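Local coordinates for putative peptidase (Chlamydophila abortus, PDB 3CE2), which is a putative zinc-dependent metallopeptidase of the M3B family that probably cleaves small peptides, as oligopeptidase F does, at residues A374-V386 with E403-Q417. Sequence-based numbering, arbitrary orientation.
With ZN (zinc ion), chain G; ZN (zinc ion), chain D.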
# COMPACT_ATOMS: atom_id res chain seq x y z
N ALA A 374 2.17 -4.78 -13.13
CA ALA A 374 2.42 -3.35 -13.36
C ALA A 374 3.01 -2.62 -12.15
O ALA A 374 2.82 -3.03 -11.00
CB ALA A 374 1.14 -2.66 -13.80
N TYR A 375 3.72 -1.53 -12.42
CA TYR A 375 4.28 -0.68 -11.35
C TYR A 375 4.82 0.64 -11.86
O TYR A 375 4.92 0.86 -13.06
CB TYR A 375 5.39 -1.42 -10.58
CG TYR A 375 6.63 -1.70 -11.39
CD1 TYR A 375 7.45 -0.66 -11.87
CD2 TYR A 375 7.02 -3.02 -11.67
CE1 TYR A 375 8.61 -0.92 -12.60
CE2 TYR A 375 8.18 -3.30 -12.40
CZ TYR A 375 8.97 -2.25 -12.86
OH TYR A 375 10.10 -2.54 -13.60
N SER A 376 5.15 1.52 -10.91
CA SER A 376 5.89 2.75 -11.16
C SER A 376 7.17 2.70 -10.38
O SER A 376 7.21 2.23 -9.25
CB SER A 376 5.10 3.94 -10.64
OG SER A 376 3.73 3.69 -10.79
N SER A 377 8.23 3.21 -10.97
CA SER A 377 9.50 3.21 -10.30
C SER A 377 10.29 4.38 -10.86
O SER A 377 9.75 5.18 -11.60
CB SER A 377 10.22 1.86 -10.54
OG SER A 377 11.51 1.84 -9.94
N GLY A 378 11.56 4.46 -10.51
CA GLY A 378 12.40 5.57 -10.93
C GLY A 378 13.13 5.98 -9.69
O GLY A 378 12.97 5.35 -8.64
N CYS A 379 13.95 7.00 -9.78
CA CYS A 379 14.57 7.52 -8.56
C CYS A 379 14.67 9.00 -8.72
O CYS A 379 14.15 9.56 -9.70
CB CYS A 379 15.96 6.93 -8.36
SG CYS A 379 17.02 7.23 -9.79
N TYR A 380 15.36 9.62 -7.78
CA TYR A 380 15.45 11.07 -7.71
C TYR A 380 15.89 11.66 -9.03
O TYR A 380 15.37 12.68 -9.46
CB TYR A 380 16.37 11.51 -6.57
CG TYR A 380 16.26 12.97 -6.23
CD1 TYR A 380 15.19 13.45 -5.48
CD2 TYR A 380 17.23 13.88 -6.68
CE1 TYR A 380 15.08 14.79 -5.16
CE2 TYR A 380 17.14 15.23 -6.38
CZ TYR A 380 16.06 15.69 -5.61
OH TYR A 380 15.97 17.03 -5.31
N ASP A 381 16.79 10.97 -9.71
CA ASP A 381 17.40 11.51 -10.92
C ASP A 381 16.69 11.22 -12.25
O ASP A 381 16.93 11.90 -13.25
CB ASP A 381 18.88 11.12 -10.96
CG ASP A 381 19.68 11.79 -9.84
OD1 ASP A 381 19.69 13.05 -9.81
OD2 ASP A 381 20.27 11.09 -8.98
N SER A 382 15.77 10.26 -12.25
CA SER A 382 15.06 9.87 -13.46
C SER A 382 13.66 10.46 -13.53
O SER A 382 13.13 10.95 -12.53
CB SER A 382 14.94 8.35 -13.48
OG SER A 382 14.47 7.84 -12.23
N HIS A 383 13.02 10.38 -14.69
CA HIS A 383 11.59 10.60 -14.71
C HIS A 383 10.99 9.30 -14.19
O HIS A 383 11.74 8.35 -13.94
CB HIS A 383 11.06 11.02 -16.08
CG HIS A 383 11.73 10.35 -17.23
ND1 HIS A 383 12.55 11.03 -18.10
CD2 HIS A 383 11.68 9.07 -17.67
CE1 HIS A 383 13.00 10.19 -19.02
NE2 HIS A 383 12.48 9.00 -18.79
N PRO A 384 9.66 9.26 -13.95
CA PRO A 384 9.09 8.01 -13.46
C PRO A 384 9.04 6.98 -14.58
O PRO A 384 9.00 7.34 -15.76
CB PRO A 384 7.68 8.41 -13.03
CG PRO A 384 7.37 9.66 -13.78
CD PRO A 384 8.66 10.33 -14.11
N TYR A 385 9.08 5.71 -14.23
CA TYR A 385 9.06 4.69 -15.24
C TYR A 385 7.91 3.80 -14.90
O TYR A 385 7.74 3.37 -13.75
CB TYR A 385 10.39 3.93 -15.26
CG TYR A 385 11.50 4.67 -15.98
CD1 TYR A 385 11.41 4.90 -17.35
CD2 TYR A 385 12.63 5.13 -15.30
CE1 TYR A 385 12.42 5.57 -18.04
CE2 TYR A 385 13.65 5.81 -15.98
CZ TYR A 385 13.53 6.02 -17.36
OH TYR A 385 14.50 6.67 -18.09
N VAL A 386 7.06 3.58 -15.88
CA VAL A 386 5.90 2.74 -15.67
C VAL A 386 6.06 1.46 -16.46
O VAL A 386 6.15 1.50 -17.70
CB VAL A 386 4.65 3.42 -16.18
CG1 VAL A 386 3.47 2.52 -15.96
CG2 VAL A 386 4.46 4.71 -15.49
N GLU A 403 -1.15 3.59 -12.01
CA GLU A 403 0.29 3.77 -12.09
C GLU A 403 0.63 5.21 -12.45
O GLU A 403 1.62 5.76 -11.98
CB GLU A 403 0.93 2.79 -13.08
CG GLU A 403 0.78 1.32 -12.66
CD GLU A 403 1.23 1.04 -11.22
OE1 GLU A 403 1.93 1.89 -10.61
OE2 GLU A 403 0.89 -0.03 -10.69
N GLY A 404 -0.21 5.84 -13.28
CA GLY A 404 -0.06 7.27 -13.58
C GLY A 404 -0.15 8.12 -12.32
O GLY A 404 0.55 9.12 -12.16
N GLY A 405 -1.02 7.71 -11.41
CA GLY A 405 -1.09 8.36 -10.13
C GLY A 405 0.20 8.30 -9.33
O GLY A 405 0.69 9.35 -8.89
N HIS A 406 0.76 7.10 -9.11
CA HIS A 406 2.02 6.97 -8.36
C HIS A 406 3.08 7.78 -9.05
O HIS A 406 3.88 8.45 -8.42
CB HIS A 406 2.56 5.52 -8.33
CG HIS A 406 1.78 4.58 -7.48
ND1 HIS A 406 1.34 4.91 -6.21
CD2 HIS A 406 1.41 3.30 -7.69
CE1 HIS A 406 0.69 3.88 -5.70
NE2 HIS A 406 0.72 2.89 -6.58
N SER A 407 3.08 7.68 -10.37
CA SER A 407 4.09 8.31 -11.18
C SER A 407 4.09 9.83 -11.06
O SER A 407 5.13 10.41 -10.79
CB SER A 407 3.94 7.86 -12.63
OG SER A 407 4.52 6.57 -12.74
N MET A 408 2.94 10.46 -11.26
CA MET A 408 2.82 11.90 -11.08
C MET A 408 3.18 12.33 -9.65
O MET A 408 3.94 13.31 -9.45
CB MET A 408 1.44 12.39 -11.50
CG MET A 408 1.22 12.25 -13.01
SD MET A 408 2.37 13.26 -14.01
CE MET A 408 1.56 14.84 -13.95
N HIS A 409 2.71 11.57 -8.66
CA HIS A 409 3.07 11.85 -7.26
C HIS A 409 4.59 11.95 -7.18
O HIS A 409 5.14 12.96 -6.70
CB HIS A 409 2.59 10.71 -6.36
CG HIS A 409 2.53 11.03 -4.90
ND1 HIS A 409 3.11 12.15 -4.35
CD2 HIS A 409 1.97 10.35 -3.87
CE1 HIS A 409 2.89 12.17 -3.04
NE2 HIS A 409 2.21 11.08 -2.73
N SER A 410 5.27 10.91 -7.67
CA SER A 410 6.74 10.83 -7.56
C SER A 410 7.43 11.94 -8.34
O SER A 410 8.42 12.53 -7.89
CB SER A 410 7.24 9.47 -8.03
OG SER A 410 7.25 8.55 -6.94
N TYR A 411 6.89 12.22 -9.51
CA TYR A 411 7.41 13.21 -10.39
C TYR A 411 7.35 14.55 -9.66
O TYR A 411 8.36 15.23 -9.53
CB TYR A 411 6.57 13.23 -11.65
CG TYR A 411 6.77 14.43 -12.52
CD1 TYR A 411 7.80 14.46 -13.46
CD2 TYR A 411 5.92 15.52 -12.43
CE1 TYR A 411 7.98 15.56 -14.29
CE2 TYR A 411 6.10 16.64 -13.24
CZ TYR A 411 7.14 16.66 -14.16
OH TYR A 411 7.31 17.76 -14.97
N PHE A 412 6.16 14.91 -9.19
CA PHE A 412 5.98 16.18 -8.50
C PHE A 412 6.88 16.32 -7.28
O PHE A 412 7.44 17.38 -7.05
CB PHE A 412 4.54 16.35 -8.06
CG PHE A 412 3.64 16.87 -9.14
CD1 PHE A 412 4.03 17.91 -9.95
CD2 PHE A 412 2.37 16.34 -9.30
CE1 PHE A 412 3.18 18.42 -10.92
CE2 PHE A 412 1.50 16.82 -10.27
CZ PHE A 412 1.91 17.86 -11.08
N SER A 413 7.02 15.26 -6.49
CA SER A 413 7.84 15.28 -5.28
C SER A 413 9.32 15.44 -5.56
O SER A 413 10.01 16.13 -4.82
CB SER A 413 7.62 14.02 -4.44
OG SER A 413 6.37 14.09 -3.78
N ARG A 414 9.80 14.80 -6.62
CA ARG A 414 11.22 14.86 -6.98
C ARG A 414 11.59 16.24 -7.49
O ARG A 414 12.66 16.75 -7.17
CB ARG A 414 11.55 13.83 -8.05
CG ARG A 414 11.68 12.44 -7.50
CD ARG A 414 11.54 11.42 -8.59
NE ARG A 414 11.36 10.11 -8.01
CZ ARG A 414 11.02 9.03 -8.69
NH1 ARG A 414 10.85 9.10 -10.01
NH2 ARG A 414 10.87 7.89 -8.05
N LYS A 415 10.70 16.81 -8.29
CA LYS A 415 10.84 18.15 -8.81
C LYS A 415 10.83 19.24 -7.72
O LYS A 415 11.39 20.31 -7.91
CB LYS A 415 9.70 18.39 -9.81
CG LYS A 415 10.01 19.38 -10.89
CD LYS A 415 9.28 19.03 -12.19
CE LYS A 415 8.49 20.24 -12.74
NZ LYS A 415 7.16 20.47 -12.03
N HIS A 416 10.22 18.99 -6.57
CA HIS A 416 10.16 20.04 -5.56
C HIS A 416 10.85 19.74 -4.23
O HIS A 416 10.91 20.60 -3.39
CB HIS A 416 8.70 20.49 -5.29
CG HIS A 416 8.06 21.19 -6.46
ND1 HIS A 416 7.30 20.53 -7.41
CD2 HIS A 416 8.07 22.50 -6.83
CE1 HIS A 416 6.85 21.41 -8.30
NE2 HIS A 416 7.31 22.61 -7.97
N GLN A 417 11.39 18.54 -4.02
CA GLN A 417 12.02 18.26 -2.73
C GLN A 417 13.49 17.91 -2.83
O GLN A 417 13.95 17.43 -3.86
CB GLN A 417 11.30 17.11 -2.01
CG GLN A 417 9.84 17.34 -1.84
CD GLN A 417 9.57 18.41 -0.80
OE1 GLN A 417 10.33 18.55 0.17
NE2 GLN A 417 8.47 19.11 -0.96
ZN ZN G . 5.87 24.17 -8.01
ZN ZN D . -0.47 1.10 -6.25
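S376 donates from OG to E403 OE1 at 2.6 Å. The acceptor is met on its anti side, 18° out of the carboxylate plane. A bend at chi2 (-51°) turns the carboxylate of E403 toward the strand, with CD 3.5 Å from Y375 CA. Packing is close here. V386 sets CG1 against E403 CB at 3.8 Å and CG2 near S407 OG. P384 lays its ring on S407, CB to CB 3.8 Å, and CG reaches the Y411 side chain. The helix carries the HExxH motif of zinc metallopeptidases, and strand 375-377 of the hairpin runs nearly parallel to helix segment 403-416, the axes 14° apart. H406 binds zinc through NE2 together with H402 and E430, and S376 OG lies in its ring plane at the edge. The far end is more open to solvent. There R414, extended from CG to NE, lays its guanidinium against the backbone of G378 and C379, where the type I turn C379-S382 begins. S410 CB lies over the centre of one face, and C379 O over the opposite face, offset toward the rim. Y380 passes R414 in the opposite direction, and its OH hydrogen-bonds to Q417 O at 2.5 Å, in the carbonyl plane. Beyond this, Q417 NE2 hydrogen-bonds to K568 O, and H416 binds a separate zinc ion through NE2.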